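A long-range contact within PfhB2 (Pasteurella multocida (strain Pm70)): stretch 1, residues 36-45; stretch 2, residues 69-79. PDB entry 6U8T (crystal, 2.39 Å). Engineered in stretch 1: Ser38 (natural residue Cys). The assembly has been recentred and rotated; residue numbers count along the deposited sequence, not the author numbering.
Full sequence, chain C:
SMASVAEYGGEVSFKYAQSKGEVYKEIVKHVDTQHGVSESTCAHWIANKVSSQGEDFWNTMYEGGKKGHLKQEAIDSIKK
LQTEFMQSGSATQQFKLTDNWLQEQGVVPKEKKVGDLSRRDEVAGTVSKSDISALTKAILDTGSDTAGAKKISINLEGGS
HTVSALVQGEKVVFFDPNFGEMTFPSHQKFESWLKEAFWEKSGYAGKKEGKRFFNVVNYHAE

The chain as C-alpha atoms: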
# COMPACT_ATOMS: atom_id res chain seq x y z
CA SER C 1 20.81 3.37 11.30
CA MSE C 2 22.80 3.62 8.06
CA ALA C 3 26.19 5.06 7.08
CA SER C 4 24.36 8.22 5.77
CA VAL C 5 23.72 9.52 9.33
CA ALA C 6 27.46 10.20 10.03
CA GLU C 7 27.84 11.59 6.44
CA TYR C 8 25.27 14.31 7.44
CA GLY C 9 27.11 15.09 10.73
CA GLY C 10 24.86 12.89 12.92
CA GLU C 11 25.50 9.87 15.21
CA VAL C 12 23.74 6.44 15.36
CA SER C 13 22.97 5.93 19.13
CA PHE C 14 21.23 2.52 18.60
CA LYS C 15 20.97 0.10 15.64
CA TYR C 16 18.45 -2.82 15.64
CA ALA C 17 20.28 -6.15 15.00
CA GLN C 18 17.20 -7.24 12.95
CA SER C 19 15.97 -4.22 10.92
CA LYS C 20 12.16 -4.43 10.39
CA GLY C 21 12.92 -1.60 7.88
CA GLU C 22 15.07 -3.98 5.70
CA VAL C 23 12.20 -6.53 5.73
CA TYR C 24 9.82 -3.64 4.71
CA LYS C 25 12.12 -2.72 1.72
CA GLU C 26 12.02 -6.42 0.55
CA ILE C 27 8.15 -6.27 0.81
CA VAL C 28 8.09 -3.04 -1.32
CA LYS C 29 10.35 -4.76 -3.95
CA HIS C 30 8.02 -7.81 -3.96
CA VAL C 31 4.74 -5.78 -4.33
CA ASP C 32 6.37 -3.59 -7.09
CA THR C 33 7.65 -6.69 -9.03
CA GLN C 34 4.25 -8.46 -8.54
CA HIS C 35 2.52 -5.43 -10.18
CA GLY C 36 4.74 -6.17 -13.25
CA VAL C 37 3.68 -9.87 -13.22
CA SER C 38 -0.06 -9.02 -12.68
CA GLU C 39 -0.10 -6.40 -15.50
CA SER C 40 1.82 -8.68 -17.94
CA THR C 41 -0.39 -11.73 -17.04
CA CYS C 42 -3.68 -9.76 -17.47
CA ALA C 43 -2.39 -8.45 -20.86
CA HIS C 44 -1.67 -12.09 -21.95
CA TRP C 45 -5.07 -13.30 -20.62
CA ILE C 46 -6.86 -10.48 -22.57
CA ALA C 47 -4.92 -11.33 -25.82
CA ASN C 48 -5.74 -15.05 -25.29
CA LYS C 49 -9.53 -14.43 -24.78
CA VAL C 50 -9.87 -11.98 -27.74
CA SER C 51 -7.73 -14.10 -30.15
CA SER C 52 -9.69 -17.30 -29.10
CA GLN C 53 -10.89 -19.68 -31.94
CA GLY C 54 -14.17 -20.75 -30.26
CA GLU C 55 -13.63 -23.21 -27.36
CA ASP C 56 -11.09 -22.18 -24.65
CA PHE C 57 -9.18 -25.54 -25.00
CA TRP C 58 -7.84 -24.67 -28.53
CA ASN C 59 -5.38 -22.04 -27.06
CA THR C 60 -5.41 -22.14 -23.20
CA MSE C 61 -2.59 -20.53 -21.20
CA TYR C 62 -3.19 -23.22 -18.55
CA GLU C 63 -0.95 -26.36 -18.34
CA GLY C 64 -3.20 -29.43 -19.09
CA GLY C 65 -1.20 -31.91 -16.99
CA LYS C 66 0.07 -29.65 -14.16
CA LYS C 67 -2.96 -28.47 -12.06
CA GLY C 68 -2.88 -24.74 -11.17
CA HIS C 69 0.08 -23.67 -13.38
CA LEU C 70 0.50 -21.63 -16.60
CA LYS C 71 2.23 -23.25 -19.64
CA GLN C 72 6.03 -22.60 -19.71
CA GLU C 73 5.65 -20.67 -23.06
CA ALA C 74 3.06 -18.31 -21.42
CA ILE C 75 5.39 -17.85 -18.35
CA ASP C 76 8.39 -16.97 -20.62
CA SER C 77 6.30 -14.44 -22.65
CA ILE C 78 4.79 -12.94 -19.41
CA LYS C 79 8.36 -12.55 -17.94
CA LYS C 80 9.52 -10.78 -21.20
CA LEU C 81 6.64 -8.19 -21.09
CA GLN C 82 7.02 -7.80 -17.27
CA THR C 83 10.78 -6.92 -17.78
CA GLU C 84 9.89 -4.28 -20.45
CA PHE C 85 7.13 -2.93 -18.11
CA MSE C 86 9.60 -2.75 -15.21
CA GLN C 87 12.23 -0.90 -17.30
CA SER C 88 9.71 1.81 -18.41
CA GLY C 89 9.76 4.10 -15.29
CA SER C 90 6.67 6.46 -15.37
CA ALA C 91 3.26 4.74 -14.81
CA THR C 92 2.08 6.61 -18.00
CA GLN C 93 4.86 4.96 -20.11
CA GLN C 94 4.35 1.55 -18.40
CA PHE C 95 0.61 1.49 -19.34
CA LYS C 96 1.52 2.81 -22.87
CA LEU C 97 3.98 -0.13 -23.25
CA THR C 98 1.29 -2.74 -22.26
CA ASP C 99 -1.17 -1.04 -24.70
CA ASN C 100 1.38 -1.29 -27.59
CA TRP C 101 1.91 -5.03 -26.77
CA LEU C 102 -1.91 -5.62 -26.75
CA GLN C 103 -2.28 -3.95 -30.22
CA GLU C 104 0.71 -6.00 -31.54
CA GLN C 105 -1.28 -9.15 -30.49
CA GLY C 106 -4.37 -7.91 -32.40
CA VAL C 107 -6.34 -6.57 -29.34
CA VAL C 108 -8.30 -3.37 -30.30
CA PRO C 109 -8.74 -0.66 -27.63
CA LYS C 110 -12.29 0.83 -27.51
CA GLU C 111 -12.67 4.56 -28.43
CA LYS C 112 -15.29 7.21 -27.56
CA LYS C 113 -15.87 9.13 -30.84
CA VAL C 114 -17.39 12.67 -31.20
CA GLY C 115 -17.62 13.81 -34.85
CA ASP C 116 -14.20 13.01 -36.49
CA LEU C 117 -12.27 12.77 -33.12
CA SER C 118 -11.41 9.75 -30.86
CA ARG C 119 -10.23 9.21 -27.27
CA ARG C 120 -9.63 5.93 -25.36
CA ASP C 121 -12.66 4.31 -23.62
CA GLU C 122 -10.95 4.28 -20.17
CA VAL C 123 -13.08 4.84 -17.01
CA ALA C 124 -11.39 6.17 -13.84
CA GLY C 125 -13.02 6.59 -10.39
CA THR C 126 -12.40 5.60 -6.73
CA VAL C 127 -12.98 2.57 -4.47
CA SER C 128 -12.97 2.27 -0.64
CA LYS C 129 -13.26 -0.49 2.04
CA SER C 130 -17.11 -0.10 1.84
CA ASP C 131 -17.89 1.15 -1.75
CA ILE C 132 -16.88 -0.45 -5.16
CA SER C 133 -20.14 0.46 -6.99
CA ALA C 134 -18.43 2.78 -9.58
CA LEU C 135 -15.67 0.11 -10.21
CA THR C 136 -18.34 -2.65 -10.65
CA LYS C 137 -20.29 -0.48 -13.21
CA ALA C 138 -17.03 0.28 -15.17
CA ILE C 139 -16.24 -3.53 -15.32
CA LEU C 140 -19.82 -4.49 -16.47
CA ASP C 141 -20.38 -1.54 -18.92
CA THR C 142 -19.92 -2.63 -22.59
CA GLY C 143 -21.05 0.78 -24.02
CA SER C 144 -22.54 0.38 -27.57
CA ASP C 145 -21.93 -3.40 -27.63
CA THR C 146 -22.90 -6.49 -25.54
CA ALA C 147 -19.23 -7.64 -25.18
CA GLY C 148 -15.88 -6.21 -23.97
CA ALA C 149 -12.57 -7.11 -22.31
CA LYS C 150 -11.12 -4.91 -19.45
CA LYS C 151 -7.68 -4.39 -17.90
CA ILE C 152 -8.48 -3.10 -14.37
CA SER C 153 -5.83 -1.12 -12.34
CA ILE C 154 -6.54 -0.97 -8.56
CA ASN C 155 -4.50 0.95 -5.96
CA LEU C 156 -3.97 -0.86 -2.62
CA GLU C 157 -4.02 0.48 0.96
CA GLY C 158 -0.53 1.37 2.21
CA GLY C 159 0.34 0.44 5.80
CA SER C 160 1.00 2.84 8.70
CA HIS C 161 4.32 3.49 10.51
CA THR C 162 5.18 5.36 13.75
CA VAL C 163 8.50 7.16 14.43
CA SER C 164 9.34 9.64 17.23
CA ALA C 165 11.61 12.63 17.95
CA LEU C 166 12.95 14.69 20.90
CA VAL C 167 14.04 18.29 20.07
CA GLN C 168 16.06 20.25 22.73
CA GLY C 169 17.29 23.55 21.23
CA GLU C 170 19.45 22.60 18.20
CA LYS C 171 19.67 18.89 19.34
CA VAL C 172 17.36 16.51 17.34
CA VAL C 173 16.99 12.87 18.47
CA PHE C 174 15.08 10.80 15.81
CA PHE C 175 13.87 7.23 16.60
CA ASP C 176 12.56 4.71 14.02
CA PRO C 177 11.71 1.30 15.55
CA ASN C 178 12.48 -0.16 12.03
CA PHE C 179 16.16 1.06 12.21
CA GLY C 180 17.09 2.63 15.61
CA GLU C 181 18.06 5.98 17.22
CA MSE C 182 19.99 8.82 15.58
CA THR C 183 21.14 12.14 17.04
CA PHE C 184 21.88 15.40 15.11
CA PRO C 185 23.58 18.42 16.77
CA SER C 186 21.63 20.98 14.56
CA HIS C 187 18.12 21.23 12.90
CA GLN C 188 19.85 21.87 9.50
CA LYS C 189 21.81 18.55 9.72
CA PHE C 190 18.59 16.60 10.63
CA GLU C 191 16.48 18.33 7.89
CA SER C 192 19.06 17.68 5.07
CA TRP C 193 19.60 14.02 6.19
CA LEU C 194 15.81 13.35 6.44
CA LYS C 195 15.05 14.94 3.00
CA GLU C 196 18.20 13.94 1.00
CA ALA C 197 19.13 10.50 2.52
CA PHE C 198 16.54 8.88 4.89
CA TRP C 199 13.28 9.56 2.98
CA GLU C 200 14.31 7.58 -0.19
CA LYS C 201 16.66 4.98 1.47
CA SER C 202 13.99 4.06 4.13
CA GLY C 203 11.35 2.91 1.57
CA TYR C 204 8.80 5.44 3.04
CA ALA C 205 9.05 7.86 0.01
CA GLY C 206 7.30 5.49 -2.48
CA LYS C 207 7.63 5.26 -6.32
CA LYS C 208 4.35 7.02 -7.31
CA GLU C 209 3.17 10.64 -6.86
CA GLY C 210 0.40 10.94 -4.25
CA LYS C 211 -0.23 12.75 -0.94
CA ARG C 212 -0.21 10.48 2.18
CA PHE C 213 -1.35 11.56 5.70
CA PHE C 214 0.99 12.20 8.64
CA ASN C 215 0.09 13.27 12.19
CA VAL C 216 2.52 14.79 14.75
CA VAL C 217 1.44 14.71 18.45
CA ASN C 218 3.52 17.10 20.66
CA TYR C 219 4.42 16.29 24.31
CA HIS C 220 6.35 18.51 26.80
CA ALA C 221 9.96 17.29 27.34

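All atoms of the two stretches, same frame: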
# COMPACT_ATOMS: atom_id res chain seq x y z
N GLY C 36 4.19 -5.77 -11.94
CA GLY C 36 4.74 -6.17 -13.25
C GLY C 36 4.13 -7.48 -13.75
O GLY C 36 3.69 -7.55 -14.94
N VAL C 37 4.14 -8.49 -12.88
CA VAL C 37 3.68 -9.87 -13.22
C VAL C 37 2.15 -9.84 -13.45
O VAL C 37 1.69 -10.52 -14.35
CB VAL C 37 4.04 -10.88 -12.13
CG1 VAL C 37 3.45 -12.25 -12.41
CG2 VAL C 37 5.54 -10.99 -11.98
N SER C 38 1.42 -9.10 -12.63
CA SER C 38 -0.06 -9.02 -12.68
C SER C 38 -0.49 -8.33 -13.97
O SER C 38 -1.35 -8.89 -14.69
CB SER C 38 -0.59 -8.34 -11.43
OG SER C 38 -0.44 -9.27 -10.32
N GLU C 39 0.13 -7.19 -14.27
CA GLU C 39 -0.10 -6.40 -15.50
C GLU C 39 0.20 -7.27 -16.71
O GLU C 39 -0.70 -7.43 -17.56
CB GLU C 39 0.76 -5.14 -15.51
CG GLU C 39 0.62 -4.31 -16.77
CD GLU C 39 -0.63 -3.44 -16.85
OE1 GLU C 39 -1.46 -3.53 -15.91
OE2 GLU C 39 -0.78 -2.67 -17.87
N SER C 40 1.39 -7.87 -16.78
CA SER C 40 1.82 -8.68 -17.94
C SER C 40 0.86 -9.87 -18.09
O SER C 40 0.47 -10.17 -19.25
CB SER C 40 3.26 -9.11 -17.81
OG SER C 40 3.64 -9.95 -18.88
N THR C 41 0.47 -10.53 -16.99
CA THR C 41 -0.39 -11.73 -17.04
C THR C 41 -1.79 -11.35 -17.55
O THR C 41 -2.29 -12.06 -18.41
CB THR C 41 -0.55 -12.43 -15.69
OG1 THR C 41 0.73 -12.75 -15.16
CG2 THR C 41 -1.40 -13.69 -15.85
N CYS C 42 -2.36 -10.26 -17.04
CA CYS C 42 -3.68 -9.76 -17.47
C CYS C 42 -3.63 -9.40 -18.96
O CYS C 42 -4.59 -9.76 -19.69
CB CYS C 42 -4.15 -8.59 -16.61
SG CYS C 42 -4.69 -9.13 -14.97
N ALA C 43 -2.56 -8.75 -19.43
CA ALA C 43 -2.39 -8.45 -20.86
C ALA C 43 -2.46 -9.76 -21.64
O ALA C 43 -3.17 -9.82 -22.65
CB ALA C 43 -1.09 -7.73 -21.12
N HIS C 44 -1.72 -10.78 -21.21
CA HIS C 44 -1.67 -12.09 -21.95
C HIS C 44 -3.05 -12.73 -21.93
O HIS C 44 -3.47 -13.21 -22.98
CB HIS C 44 -0.60 -13.01 -21.39
CG HIS C 44 0.77 -12.68 -21.87
ND1 HIS C 44 1.51 -11.59 -21.38
CD2 HIS C 44 1.57 -13.35 -22.73
CE1 HIS C 44 2.70 -11.60 -21.96
NE2 HIS C 44 2.74 -12.67 -22.81
N TRP C 45 -3.71 -12.76 -20.78
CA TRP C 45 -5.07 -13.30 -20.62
C TRP C 45 -6.04 -12.59 -21.59
O TRP C 45 -6.82 -13.24 -22.24
CB TRP C 45 -5.51 -13.13 -19.16
CG TRP C 45 -6.81 -13.81 -18.84
CD1 TRP C 45 -6.98 -15.11 -18.45
CD2 TRP C 45 -8.12 -13.21 -18.86
NE1 TRP C 45 -8.31 -15.34 -18.19
CE2 TRP C 45 -9.03 -14.21 -18.44
CE3 TRP C 45 -8.60 -11.92 -19.17
CZ2 TRP C 45 -10.39 -13.97 -18.31
CZ3 TRP C 45 -9.96 -11.68 -19.02
CH2 TRP C 45 -10.84 -12.70 -18.62
N HIS C 69 -1.14 -24.30 -12.82
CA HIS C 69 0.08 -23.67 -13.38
C HIS C 69 -0.18 -23.20 -14.81
O HIS C 69 -1.01 -23.82 -15.50
CB HIS C 69 1.27 -24.61 -13.33
CG HIS C 69 1.71 -24.95 -11.95
ND1 HIS C 69 2.49 -24.09 -11.20
CD2 HIS C 69 1.51 -26.04 -11.19
CE1 HIS C 69 2.73 -24.63 -10.01
NE2 HIS C 69 2.16 -25.87 -10.00
N LEU C 70 0.53 -22.14 -15.22
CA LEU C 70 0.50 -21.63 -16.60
C LEU C 70 1.47 -22.49 -17.41
O LEU C 70 2.35 -23.10 -16.81
CB LEU C 70 0.89 -20.15 -16.62
CG LEU C 70 0.06 -19.18 -15.77
CD1 LEU C 70 0.43 -17.75 -16.15
CD2 LEU C 70 -1.45 -19.38 -15.94
N LYS C 71 1.26 -22.61 -18.72
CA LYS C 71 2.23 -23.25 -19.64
C LYS C 71 3.53 -22.46 -19.58
O LYS C 71 3.47 -21.19 -19.39
CB LYS C 71 1.70 -23.18 -21.06
CG LYS C 71 0.53 -24.11 -21.36
CD LYS C 71 0.01 -23.87 -22.76
CE LYS C 71 -0.92 -24.95 -23.27
NZ LYS C 71 -1.21 -24.64 -24.69
N GLN C 72 4.65 -23.15 -19.78
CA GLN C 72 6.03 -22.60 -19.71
C GLN C 72 6.19 -21.50 -20.78
O GLN C 72 6.80 -20.48 -20.44
CB GLN C 72 7.09 -23.69 -19.87
CG GLN C 72 8.47 -23.22 -19.46
CD GLN C 72 8.53 -22.64 -18.06
OE1 GLN C 72 8.03 -23.24 -17.11
NE2 GLN C 72 9.13 -21.45 -17.92
N GLU C 73 5.63 -21.67 -21.97
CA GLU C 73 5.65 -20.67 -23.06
C GLU C 73 4.94 -19.37 -22.63
O GLU C 73 5.43 -18.29 -22.97
CB GLU C 73 5.02 -21.29 -24.32
CG GLU C 73 4.54 -20.27 -25.35
CD GLU C 73 3.98 -20.84 -26.65
OE1 GLU C 73 3.18 -21.82 -26.60
OE2 GLU C 73 4.34 -20.29 -27.73
N ALA C 74 3.83 -19.47 -21.90
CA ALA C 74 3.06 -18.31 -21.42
C ALA C 74 3.90 -17.59 -20.36
O ALA C 74 3.96 -16.35 -20.38
CB ALA C 74 1.71 -18.75 -20.90
N ILE C 75 4.56 -18.37 -19.48
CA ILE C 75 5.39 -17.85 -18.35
C ILE C 75 6.56 -17.05 -18.95
O ILE C 75 6.84 -15.93 -18.46
CB ILE C 75 5.88 -18.99 -17.43
CG1 ILE C 75 4.75 -19.48 -16.52
CG2 ILE C 75 7.08 -18.58 -16.61
CD1 ILE C 75 4.90 -20.95 -16.06
N ASP C 76 7.21 -17.59 -19.97
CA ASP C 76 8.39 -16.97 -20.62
C ASP C 76 7.95 -15.64 -21.23
O ASP C 76 8.64 -14.64 -21.03
CB ASP C 76 9.02 -17.90 -21.68
CG ASP C 76 9.59 -19.19 -21.11
OD1 ASP C 76 9.94 -19.22 -19.89
OD2 ASP C 76 9.65 -20.19 -21.90
N SER C 77 6.85 -15.64 -21.96
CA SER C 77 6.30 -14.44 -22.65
C SER C 77 5.84 -13.39 -21.62
O SER C 77 6.04 -12.21 -21.84
CB SER C 77 5.20 -14.84 -23.57
OG SER C 77 4.75 -13.72 -24.30
N ILE C 78 5.24 -13.83 -20.51
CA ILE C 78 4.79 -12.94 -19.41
C ILE C 78 6.03 -12.27 -18.77
O ILE C 78 5.98 -11.06 -18.52
CB ILE C 78 3.94 -13.74 -18.40
CG1 ILE C 78 2.54 -13.99 -18.98
CG2 ILE C 78 3.89 -13.00 -17.05
CD1 ILE C 78 1.67 -14.92 -18.17
N LYS C 79 7.10 -13.04 -18.54
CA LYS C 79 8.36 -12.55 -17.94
C LYS C 79 9.00 -11.50 -18.87
O LYS C 79 9.47 -10.48 -18.33
CB LYS C 79 9.29 -13.72 -17.64
CG LYS C 79 9.03 -14.35 -16.28
CD LYS C 79 9.80 -15.61 -16.00
CE LYS C 79 10.34 -15.65 -14.59
NZ LYS C 79 9.24 -15.91 -13.63

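What fills the space between the two helices? Their axes approach to 9.2 Å and run at 123° to each other, and Ile78 plugs the gap like a knob in a hole formed by Val37, Ser40, Thr41 and His44. Its m, t conformation lays CG1 over one face of the His44 ring, 3.6 Å from the ring centroid and 14° off the normal, a CH-pi contact. Ile78 CG2 meanwhile lies 3.7 Å from Thr41 OG1 and 3.6 Å from Ser40 OG. A branched aliphatic chain suits this place because its carbons can meet several neighbours at once.

How is the His44 ring held? At chi1 -80° (m) and chi2 76°, both ring nitrogens find partners. His44 ND1 donates to Ser40 O (2.8 Å) one turn back in its own helix, while His44 NE2 is 2.7 Å from Ser77 OG, a hydrogen bond across the contact in which either could be the donor. Ser77, at chi1 -175° (t), places its hydroxyl near the ring plane, leaving one face to Ile78. Histidine thus combines a flat packing surface with two polar edge atoms, all within a buried side chain.

Why are small hydroxyl residues found so close to Ile78? The CA atoms of Ser40 and Ile78 are just 5.4 Å apart, and Ser40 points toward the other stretch. With chi1 at 176° (t), Ser40 OG donates to Ile78 O at 2.6 Å, tying side chain to backbone. Thr41 instead adopts m, and its OG1 donates to Val37 O (2.6 Å), so its hydroxyl is satisfied within its own helix while lining the pocket for Ile78.

What lies at the margin? Thr41 CG2 reaches Leu70 CD1 at 4.5 Å, a light apolar touch before the second helix begins. The whole contact buries 291 Å², with Ile78 and His44 contributing most.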